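Local coordinates for RahU protein (PDB 6ZC2) that belongs to the aegerolysin family, interacts with the membrane lipid ceramide phosphorylethanolamine and may bind glycolipids, at residues S70-S75 with F88-P93; A98-S103 with T123-V128; A4-V9 with Y33-K38. One frame throughout, in Å; residues are numbered along the deposited sequence.

The three contacts illustrate how a two-sheet β-sandwich uses different chemistry at different depths. Contact 1 is the most buried and lies within one sheet: strands 72-80 and 83-92 form a hairpin joined by backbone hydrogen bonds. Contact 2 spans the sandwich, bringing strand 101-106, next to 83-92 in the same sheet, against strand 126-134 of the other; it is partly buried and chiefly apolar, with no hydrogen bond across. Contact 3, also partly buried, lies on the outer face of that second sheet, where strand 6-13, the neighbour of 126-134, meets the end of strand 29-34 and the loop after it through methyl-on-ring packing and a cation-π contact, with a bound ethanediol beside them.

Contact 1 of 3, residues S70-S75 with F88-P93; sequences SGTQGS and FSWDDP. With EDO (1,2-ethanediol), chain D.
Trp90 lies across the backbone of Gly74 and Ser75 and reaches Thr72 with its indole nitrogen. From CB, which points to the same face of the sheet as Thr72 and Asp92, CG is set between the backbone N and the carbonyl carbon (chi1 67°), and a roughly perpendicular chi2 lays the ring over the partner strand. On the pyrrole side, Trp90 CD1 comes 3.6 Å from Thr72 O, and NE1 gives an almost straight hydrogen bond to Thr72 OG1 (2.9 Å, 173° at the hydrogen) within the ring plane. The same hydroxyl is hydrogen-bonded to Ser62 OG, in the other sheet. On the benzene side, Trp90 CE3 lies 3.4 Å from Gly74 O and CZ3 3.6 Å from Ser75 N, which CH2, at the tip, also meets. CZ2 rests nearest Gly74 CA, which sits over the six-membered ring, 4.0 Å from its centroid, in a CH-π contact; with no side chain on Gly74, the indole can rest directly on the peptide.

The strands are the two arms of an antiparallel β-hairpin in the five-stranded sheet of the aegerolysin sandwich. Gly74 and Trp90, like Thr72 and Asp92, form hydrogen-bonded pairs with two N-H...O bonds each, and Trp90 touches Ile7 and Phe32 of the facing sheet.

On the other face, Gln73 and Asp91 stack their amide and carboxylate planes 23° apart, Gln73 CD lying 3.6 Å from Asp91 OD1. An ethanediol, probably from the crystallisation liquor, bridges the two segments, its O1 accepting from Gly71 N and its O2 donating to Asp91 OD1, both at 2.7 Å.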
loop_
_atom_site.group_PDB
_atom_site.type_symbol
_atom_site.label_atom_id
_atom_site.label_comp_id
_atom_site.label_asym_id
_atom_site.label_seq_id
_atom_site.Cartn_x
_atom_site.Cartn_y
_atom_site.Cartn_z
ATOM N N SER A 70 -16.364 0.512 -10.387
ATOM C CA SER A 70 -15.848 0.738 -9.047
ATOM C C SER A 70 -14.330 0.648 -9.129
ATOM O O SER A 70 -13.781 0.030 -10.044
ATOM C CB SER A 70 -16.403 -0.286 -8.051
ATOM O OG SER A 70 -16.156 -1.612 -8.490
ATOM N N GLY A 71 -13.660 1.278 -8.173
ATOM C CA GLY A 71 -12.207 1.380 -8.164
ATOM C C GLY A 71 -11.565 0.450 -7.153
ATOM O O GLY A 71 -11.970 -0.709 -6.998
ATOM N N THR A 72 -10.542 0.957 -6.465
ATOM C CA THR A 72 -9.849 0.191 -5.441
ATOM C C THR A 72 -9.780 0.998 -4.151
ATOM O O THR A 72 -9.507 2.203 -4.172
ATOM C CB THR A 72 -8.436 -0.264 -5.882
ATOM O OG1 THR A 72 -7.765 -0.807 -4.743
ATOM C CG2 THR A 72 -7.599 0.889 -6.454
ATOM N N GLN A 73 -10.029 0.319 -3.029
ATOM C CA GLN A 73 -9.974 0.921 -1.701
ATOM C C GLN A 73 -9.615 -0.175 -0.710
ATOM O O GLN A 73 -10.257 -1.231 -0.706
ATOM C CB GLN A 73 -11.330 1.534 -1.333
ATOM C CG GLN A 73 -11.349 2.177 0.040
ATOM C CD GLN A 73 -12.683 2.804 0.368
ATOM O OE1 GLN A 73 -13.720 2.371 -0.133
ATOM N NE2 GLN A 73 -12.665 3.841 1.197
ATOM N N GLY A 74 -8.604 0.068 0.119
ATOM C CA GLY A 74 -8.171 -0.960 1.050
ATOM C C GLY A 74 -7.057 -0.468 1.951
ATOM O O GLY A 74 -6.791 0.734 2.042
ATOM N N SER A 75 -6.411 -1.421 2.625
ATOM C CA SER A 75 -5.340 -1.095 3.563
ATOM C C SER A 75 -4.456 -2.311 3.809
ATOM O O SER A 75 -4.828 -3.449 3.502
ATOM C CB SER A 75 -5.899 -0.607 4.901
ATOM O OG SER A 75 -6.581 -1.648 5.569
ATOM N N PHE A 88 -1.129 1.543 6.145
ATOM C CA PHE A 88 -1.254 2.256 4.877
ATOM C C PHE A 88 -2.647 2.013 4.297
ATOM O O PHE A 88 -3.077 0.860 4.196
ATOM C CB PHE A 88 -0.192 1.800 3.869
ATOM C CG PHE A 88 -0.181 2.630 2.618
ATOM C CD1 PHE A 88 0.556 3.800 2.547
ATOM C CD2 PHE A 88 -0.964 2.280 1.527
ATOM C CE1 PHE A 88 0.537 4.590 1.410
ATOM C CE2 PHE A 88 -0.995 3.074 0.393
ATOM C CZ PHE A 88 -0.248 4.229 0.335
ATOM N N SER A 89 -3.342 3.087 3.903
ATOM C CA SER A 89 -4.700 3.009 3.375
ATOM C C SER A 89 -4.811 3.869 2.122
ATOM O O SER A 89 -4.077 4.843 1.961
ATOM C CB SER A 89 -5.734 3.516 4.397
ATOM O OG SER A 89 -5.776 2.699 5.550
ATOM N N TRP A 90 -5.764 3.526 1.246
ATOM C CA TRP A 90 -5.970 4.291 0.015
ATOM C C TRP A 90 -7.419 4.180 -0.448
ATOM O O TRP A 90 -8.147 3.245 -0.090
ATOM C CB TRP A 90 -5.044 3.824 -1.131
ATOM C CG TRP A 90 -5.389 2.433 -1.602
ATOM C CD1 TRP A 90 -6.250 2.089 -2.614
ATOM C CD2 TRP A 90 -4.932 1.199 -1.029
ATOM N NE1 TRP A 90 -6.344 0.720 -2.707
ATOM C CE2 TRP A 90 -5.549 0.153 -1.746
ATOM C CE3 TRP A 90 -4.059 0.880 0.021
ATOM C CZ2 TRP A 90 -5.315 -1.189 -1.455
ATOM C CZ3 TRP A 90 -3.835 -0.451 0.311
ATOM C CH2 TRP A 90 -4.463 -1.468 -0.419
ATOM N N ASP A 91 -7.813 5.136 -1.295
ATOM C CA ASP A 91 -9.133 5.149 -1.921
ATOM C C ASP A 91 -9.002 5.791 -3.296
ATOM O O ASP A 91 -8.625 6.964 -3.397
ATOM C CB ASP A 91 -10.129 5.925 -1.057
ATOM C CG ASP A 91 -11.500 6.003 -1.687
ATOM O OD1 ASP A 91 -11.918 5.014 -2.328
ATOM O OD2 ASP A 91 -12.164 7.051 -1.536
ATOM N N ASP A 92 -9.312 5.021 -4.343
ATOM C CA ASP A 92 -9.219 5.448 -5.741
ATOM C C ASP A 92 -10.576 5.163 -6.373
ATOM O O ASP A 92 -10.793 4.078 -6.932
ATOM C CB ASP A 92 -8.101 4.669 -6.444
ATOM C CG ASP A 92 -7.866 5.102 -7.887
ATOM O OD1 ASP A 92 -8.640 5.931 -8.421
ATOM O OD2 ASP A 92 -6.891 4.593 -8.486
ATOM N N PRO A 93 -11.515 6.111 -6.306
ATOM C CA PRO A 93 -12.871 5.850 -6.812
ATOM C C PRO A 93 -12.945 5.846 -8.334
ATOM O O PRO A 93 -12.104 6.407 -9.040
ATOM C CB PRO A 93 -13.704 7.007 -6.238
ATOM C CG PRO A 93 -12.857 7.615 -5.158
ATOM C CD PRO A 93 -11.440 7.398 -5.592
HETATM C C1 EDO D . -14.751 2.273 -4.981
HETATM O O1 EDO D . -14.819 2.852 -6.284
HETATM C C2 EDO D . -13.632 2.957 -4.203
HETATM O O2 EDO D . -14.020 4.288 -3.836
HETATM O O HOH W 1 -9.972 4.831 2.379
#

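Contact 2 of 3, residues A98-S103 with T123-V128; sequences ATNTWS and TDIGEV. With TRS (2-amino-2-hydroxymethyl-propane-1,3-diol), chain B; EDO (1,2-ethanediol), chain J; EDO (1,2-ethanediol), chain E.
Ile125 and Val128 cover one face of the Trp102 indole, joining the two sheets of the aegerolysin β-sandwich: Trp102 comes from the five-stranded sheet, Val128 from the six-stranded one, and Ile125 from the loop just before it. Both aliphatic residues make CH-π contacts. Ile125 CG2 stands over the six-membered ring, 4.2 Å from its centroid, with Trp102 CE3 its closest atom at 3.8 Å; Val128 CG2 stands over the five-membered ring, also 4.2 Å from the centroid. The rest of Ile125 runs on to the neighbouring residues, CG1 meeting Asn100 CB at 3.6 Å and CD1, anti to CA (chi2 169°), lying 3.8 Å from Thr101 O.

Over the opposite face of the indole lies an ethanediol, its C1 above the ring centre. Its O1 accepts from Trp102 N at 3.0 Å and donates to Trp102 O, and its O2 donates to Asn100 O.

Further out, Asp92 OD2 accepts a hydrogen bond from Ile125 N, holding the backbone of one of the two residues over the ring. Asn100 ND2 is bonded to Gly122 O and Asn119 O, which orients its amide. A Tris molecule, like the ethanediol probably from the crystallisation liquor, hydrogen-bonds Ala98 N and O and may mark a small pocket; its amine N donates to Asn100 OD1 at 2.8 Å.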
loop_
_atom_site.group_PDB
_atom_site.type_symbol
_atom_site.label_atom_id
_atom_site.label_comp_id
_atom_site.label_asym_id
_atom_site.label_seq_id
_atom_site.Cartn_x
_atom_site.Cartn_y
_atom_site.Cartn_z
ATOM N N ALA A 98 -14.306 13.246 -7.854
ATOM C CA ALA A 98 -13.823 12.956 -6.515
ATOM C C ALA A 98 -12.302 13.006 -6.491
ATOM O O ALA A 98 -11.638 12.984 -7.532
ATOM C CB ALA A 98 -14.310 11.584 -6.028
ATOM N N THR A 99 -11.756 13.077 -5.284
ATOM C CA THR A 99 -10.318 13.134 -5.064
ATOM C C THR A 99 -9.831 11.785 -4.547
ATOM O O THR A 99 -10.471 11.174 -3.686
ATOM C CB THR A 99 -9.985 14.224 -4.039
ATOM O OG1 THR A 99 -10.436 15.495 -4.523
ATOM C CG2 THR A 99 -8.486 14.292 -3.783
ATOM N N ASN A 100 -8.706 11.318 -5.084
ATOM C CA ASN A 100 -8.079 10.112 -4.565
ATOM C C ASN A 100 -7.323 10.453 -3.289
ATOM O O ASN A 100 -6.770 11.547 -3.151
ATOM C CB ASN A 100 -7.076 9.549 -5.571
ATOM C CG ASN A 100 -7.676 9.329 -6.945
ATOM O OD1 ASN A 100 -8.836 8.936 -7.076
ATOM N ND2 ASN A 100 -6.885 9.589 -7.983
ATOM N N THR A 101 -7.295 9.506 -2.348
ATOM C CA THR A 101 -6.603 9.714 -1.085
ATOM C C THR A 101 -5.756 8.498 -0.735
ATOM O O THR A 101 -6.048 7.373 -1.152
ATOM C CB THR A 101 -7.571 10.019 0.077
ATOM O OG1 THR A 101 -8.509 8.946 0.217
ATOM C CG2 THR A 101 -8.313 11.329 -0.158
ATOM N N TRP A 102 -4.695 8.743 0.033
ATOM C CA TRP A 102 -3.866 7.672 0.577
ATOM C C TRP A 102 -3.086 8.226 1.760
ATOM O O TRP A 102 -2.858 9.436 1.859
ATOM C CB TRP A 102 -2.921 7.071 -0.475
ATOM C CG TRP A 102 -1.966 8.067 -1.049
ATOM C CD1 TRP A 102 -0.694 8.320 -0.627
ATOM C CD2 TRP A 102 -2.214 8.964 -2.140
ATOM N NE1 TRP A 102 -0.134 9.319 -1.386
ATOM C CE2 TRP A 102 -1.047 9.734 -2.320
ATOM C CE3 TRP A 102 -3.308 9.191 -2.980
ATOM C CZ2 TRP A 102 -0.944 10.715 -3.312
ATOM C CZ3 TRP A 102 -3.206 10.167 -3.960
ATOM C CH2 TRP A 102 -2.031 10.911 -4.119
ATOM N N SER A 103 -2.682 7.333 2.663
ATOM C CA SER A 103 -1.977 7.779 3.861
ATOM C C SER A 103 -1.300 6.604 4.555
ATOM O O SER A 103 -1.764 5.461 4.482
ATOM C CB SER A 103 -2.945 8.443 4.846
ATOM O OG SER A 103 -3.896 7.507 5.314
ATOM N N THR A 123 -7.279 9.426 -12.901
ATOM C CA THR A 123 -8.069 8.201 -12.898
ATOM C C THR A 123 -7.476 7.194 -11.914
ATOM O O THR A 123 -8.198 6.579 -11.117
ATOM C CB THR A 123 -8.111 7.622 -14.313
ATOM O OG1 THR A 123 -8.729 8.566 -15.198
ATOM C CG2 THR A 123 -8.900 6.329 -14.331
ATOM N N ASP A 124 -6.153 7.053 -11.930
ATOM C CA ASP A 124 -5.415 6.180 -11.035
ATOM C C ASP A 124 -4.591 7.007 -10.054
ATOM O O ASP A 124 -4.146 8.116 -10.372
ATOM C CB ASP A 124 -4.442 5.318 -11.845
ATOM C CG ASP A 124 -3.475 6.152 -12.668
ATOM O OD1 ASP A 124 -3.917 6.744 -13.677
ATOM O OD2 ASP A 124 -2.282 6.235 -12.300
ATOM N N ILE A 125 -4.379 6.450 -8.858
ATOM C CA ILE A 125 -3.361 6.983 -7.959
ATOM C C ILE A 125 -1.974 6.752 -8.541
ATOM O O ILE A 125 -1.108 7.635 -8.494
ATOM C CB ILE A 125 -3.496 6.370 -6.550
ATOM C CG1 ILE A 125 -4.774 6.862 -5.861
ATOM C CG2 ILE A 125 -2.264 6.698 -5.712
ATOM C CD1 ILE A 125 -5.120 6.107 -4.582
ATOM N N GLY A 126 -1.737 5.558 -9.085
ATOM C CA GLY A 126 -0.437 5.235 -9.646
ATOM C C GLY A 126 0.559 4.796 -8.581
ATOM O O GLY A 126 0.195 4.259 -7.534
ATOM N N GLU A 127 1.842 5.033 -8.865
ATOM C CA GLU A 127 2.925 4.580 -7.995
ATOM C C GLU A 127 3.127 5.537 -6.825
ATOM O O GLU A 127 3.297 6.746 -7.017
ATOM C CB GLU A 127 4.233 4.466 -8.788
ATOM C CG GLU A 127 4.214 3.377 -9.850
ATOM C CD GLU A 127 5.563 3.126 -10.514
ATOM O OE1 GLU A 127 6.472 3.978 -10.400
ATOM O OE2 GLU A 127 5.712 2.068 -11.164
ATOM N N VAL A 128 3.133 4.982 -5.614
ATOM C CA VAL A 128 3.427 5.708 -4.383
ATOM C C VAL A 128 4.560 4.968 -3.685
ATOM O O VAL A 128 4.505 3.743 -3.550
ATOM C CB VAL A 128 2.193 5.752 -3.456
ATOM C CG1 VAL A 128 2.545 6.384 -2.106
ATOM C CG2 VAL A 128 1.044 6.489 -4.119
HETATM C C TRS B . -11.250 9.686 -9.795
HETATM C C1 TRS B . -12.052 9.183 -10.991
HETATM C C2 TRS B . -12.170 9.961 -8.610
HETATM C C3 TRS B . -10.500 10.956 -10.177
HETATM N N TRS B . -10.287 8.645 -9.410
HETATM O O1 TRS B . -11.173 8.839 -12.039
HETATM O O2 TRS B . -13.184 10.868 -9.000
HETATM O O3 TRS B . -9.701 11.386 -9.097
HETATM C C1 EDO J . -3.257 12.274 -0.197
HETATM O O1 EDO J . -4.470 11.760 0.358
HETATM C C2 EDO J . -3.555 12.895 -1.556
HETATM O O2 EDO J . -4.902 13.385 -1.580
HETATM C C1 EDO E . 2.026 8.354 -9.598
HETATM O O1 EDO E . 3.253 8.622 -8.903
HETATM C C2 EDO E . 2.308 7.989 -11.057
HETATM O O2 EDO E . 2.571 6.584 -11.195
#

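Contact 3 of 3, residues A4-V9 with Y33-K38; sequences AEWIAV and YRYTNK. With EDO (1,2-ethanediol), chain K; EDO (1,2-ethanediol), chain C.
Lys38 lays its ammonium group over the indole of Trp6, a cation-π contact with NZ 3.8 Å from the centroid of the five-membered ring. The lysine is extended beyond CG and crosses the indole at about a right angle; its CE adds a CH-π contact to the same ring, and NZ has a hydrogen bond to Tyr3 O as well.

Aromatic and methyl groups supply the apolar part. Ala8 CB sits over one face of Tyr35, 3.6 Å from the ring centroid, while Thr36, joined to Tyr35 by a cis peptide bond, puts CG2 over the centre of the opposite face. Trp6 CZ3 touches Tyr35 CE1 at 3.8 Å.

No hydrogen bond joins the segments directly. An ethanediol, probably from the crystallisation liquor, is hydrogen-bonded by its O2 to Tyr33 OH (2.9 Å) and weakly to Thr36 O, while its C2 packs over the indole. Tyr35 OH is hydrogen-bonded to Glu127 OE2.

Ile7 points away from 33-38, and its side chain touches Phe88 and Trp90 of the other sheet. The contact is thus an aromatic cluster on the outer face of the aegerolysin β-sandwich, where the bound ethanediol may mark a small pocket.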
loop_
_atom_site.group_PDB
_atom_site.type_symbol
_atom_site.label_atom_id
_atom_site.label_comp_id
_atom_site.label_asym_id
_atom_site.label_seq_id
_atom_site.Cartn_x
_atom_site.Cartn_y
_atom_site.Cartn_z
ATOM N N ALA A 4 -8.431 0.683 -14.873
ATOM C CA ALA A 4 -7.857 2.025 -14.950
ATOM C C ALA A 4 -7.713 2.692 -13.586
ATOM O O ALA A 4 -6.951 3.658 -13.461
ATOM C CB ALA A 4 -8.679 2.906 -15.893
ATOM N N GLU A 5 -8.433 2.221 -12.570
ATOM C CA GLU A 5 -8.239 2.692 -11.202
ATOM C C GLU A 5 -7.250 1.746 -10.529
ATOM O O GLU A 5 -7.564 0.571 -10.317
ATOM C CB GLU A 5 -9.573 2.712 -10.457
ATOM C CG GLU A 5 -10.579 3.728 -11.010
ATOM C CD GLU A 5 -11.328 3.226 -12.236
ATOM O OE1 GLU A 5 -11.723 2.041 -12.238
ATOM O OE2 GLU A 5 -11.530 4.016 -13.187
ATOM N N TRP A 6 -6.051 2.241 -10.216
ATOM C CA TRP A 6 -5.020 1.388 -9.637
ATOM C C TRP A 6 -4.055 2.208 -8.790
ATOM O O TRP A 6 -3.878 3.417 -8.995
ATOM C CB TRP A 6 -4.256 0.594 -10.713
ATOM C CG TRP A 6 -3.420 1.448 -11.651
ATOM C CD1 TRP A 6 -3.861 2.108 -12.769
ATOM C CD2 TRP A 6 -2.010 1.726 -11.557
ATOM N NE1 TRP A 6 -2.824 2.778 -13.368
ATOM C CE2 TRP A 6 -1.679 2.567 -12.644
ATOM C CE3 TRP A 6 -1.002 1.352 -10.662
ATOM C CZ2 TRP A 6 -0.381 3.030 -12.864
ATOM C CZ3 TRP A 6 0.290 1.821 -10.880
ATOM C CH2 TRP A 6 0.588 2.647 -11.978
ATOM N N ILE A 7 -3.425 1.509 -7.834
ATOM C CA ILE A 7 -2.337 2.016 -7.006
ATOM C C ILE A 7 -1.271 0.927 -6.944
ATOM O O ILE A 7 -1.578 -0.267 -6.977
ATOM C CB ILE A 7 -2.835 2.383 -5.579
ATOM C CG1 ILE A 7 -1.729 3.063 -4.751
ATOM C CG2 ILE A 7 -3.377 1.143 -4.855
ATOM C CD1 ILE A 7 -2.180 3.540 -3.380
ATOM N N ALA A 8 -0.007 1.337 -6.856
ATOM C CA ALA A 8 1.084 0.406 -6.590
ATOM C C ALA A 8 1.987 1.057 -5.555
ATOM O O ALA A 8 2.510 2.150 -5.792
ATOM C CB ALA A 8 1.851 0.057 -7.872
ATOM N N VAL A 9 2.155 0.395 -4.408
ATOM C CA VAL A 9 2.897 0.939 -3.274
ATOM C C VAL A 9 4.255 0.252 -3.197
ATOM O O VAL A 9 4.331 -0.965 -2.981
ATOM C CB VAL A 9 2.119 0.766 -1.960
ATOM C CG1 VAL A 9 2.847 1.469 -0.829
ATOM C CG2 VAL A 9 0.682 1.274 -2.113
ATOM N N TYR A 33 -2.935 -7.502 -7.119
ATOM C CA TYR A 33 -2.335 -8.146 -8.279
ATOM C C TYR A 33 -0.815 -8.100 -8.192
ATOM O O TYR A 33 -0.235 -7.273 -7.489
ATOM C CB TYR A 33 -2.836 -7.547 -9.591
ATOM C CG TYR A 33 -2.412 -6.131 -9.917
ATOM C CD1 TYR A 33 -3.136 -5.038 -9.452
ATOM C CD2 TYR A 33 -1.330 -5.886 -10.756
ATOM C CE1 TYR A 33 -2.781 -3.737 -9.804
ATOM C CE2 TYR A 33 -0.972 -4.591 -11.122
ATOM C CZ TYR A 33 -1.702 -3.522 -10.644
ATOM O OH TYR A 33 -1.372 -2.231 -11.004
ATOM N N ARG A 34 -0.172 -8.998 -8.940
ATOM C CA ARG A 34 1.288 -9.083 -8.977
ATOM C C ARG A 34 1.799 -8.020 -9.942
ATOM O O ARG A 34 1.758 -8.205 -11.162
ATOM C CB ARG A 34 1.722 -10.485 -9.396
ATOM C CG ARG A 34 3.198 -10.763 -9.183
ATOM C CD ARG A 34 3.642 -12.069 -9.847
ATOM N NE ARG A 34 2.859 -13.220 -9.402
ATOM C CZ ARG A 34 3.120 -13.928 -8.306
ATOM N NH1 ARG A 34 4.147 -13.603 -7.532
ATOM N NH2 ARG A 34 2.353 -14.959 -7.981
ATOM N N TYR A 35 2.269 -6.895 -9.394
ATOM C CA TYR A 35 2.691 -5.761 -10.215
ATOM C C TYR A 35 3.709 -6.252 -11.245
ATOM O O TYR A 35 4.653 -6.958 -10.887
ATOM C CB TYR A 35 3.324 -4.713 -9.284
ATOM C CG TYR A 35 3.406 -3.306 -9.851
ATOM C CD1 TYR A 35 2.284 -2.685 -10.392
ATOM C CD2 TYR A 35 4.601 -2.587 -9.813
ATOM C CE1 TYR A 35 2.349 -1.403 -10.914
ATOM C CE2 TYR A 35 4.676 -1.293 -10.331
ATOM C CZ TYR A 35 3.540 -0.708 -10.880
ATOM O OH TYR A 35 3.578 0.566 -11.408
ATOM N N THR A 36 3.520 -5.928 -12.534
ATOM C CA THR A 36 2.608 -4.938 -13.093
ATOM C C THR A 36 1.397 -5.538 -13.835
ATOM O O THR A 36 0.718 -4.826 -14.574
ATOM C CB THR A 36 3.372 -4.069 -14.134
ATOM O OG1 THR A 36 3.965 -4.926 -15.120
ATOM C CG2 THR A 36 4.475 -3.242 -13.472
ATOM N N ASN A 37 1.122 -6.833 -13.640
ATOM C CA ASN A 37 0.120 -7.566 -14.426
ATOM C C ASN A 37 -1.218 -7.633 -13.685
ATOM O O ASN A 37 -1.404 -8.463 -12.787
ATOM C CB ASN A 37 0.633 -8.966 -14.746
ATOM C CG ASN A 37 -0.327 -9.745 -15.615
ATOM O OD1 ASN A 37 -1.348 -9.218 -16.060
ATOM N ND2 ASN A 37 -0.003 -11.004 -15.870
ATOM N N LYS A 38 -2.171 -6.794 -14.105
ATOM C CA LYS A 38 -3.473 -6.722 -13.441
ATOM C C LYS A 38 -4.290 -8.009 -13.560
ATOM O O LYS A 38 -5.217 -8.208 -12.763
ATOM C CB LYS A 38 -4.263 -5.513 -13.951
ATOM C CG LYS A 38 -3.601 -4.184 -13.603
ATOM C CD LYS A 38 -4.290 -2.983 -14.239
ATOM C CE LYS A 38 -3.449 -1.722 -14.039
ATOM N NZ LYS A 38 -3.978 -0.560 -14.805
HETATM C C1 EDO K . 0.725 -0.414 -14.867
HETATM O O1 EDO K . 1.879 -1.203 -15.182
HETATM C C2 EDO K . 0.064 -0.895 -13.580
HETATM O O2 EDO K . -0.017 -2.327 -13.531
HETATM C C1 EDO C . 1.850 -8.562 -3.967
HETATM O O1 EDO C . 2.224 -9.129 -5.231
HETATM C C2 EDO C . 0.519 -7.846 -4.131
HETATM O O2 EDO C . 0.662 -6.745 -5.029
#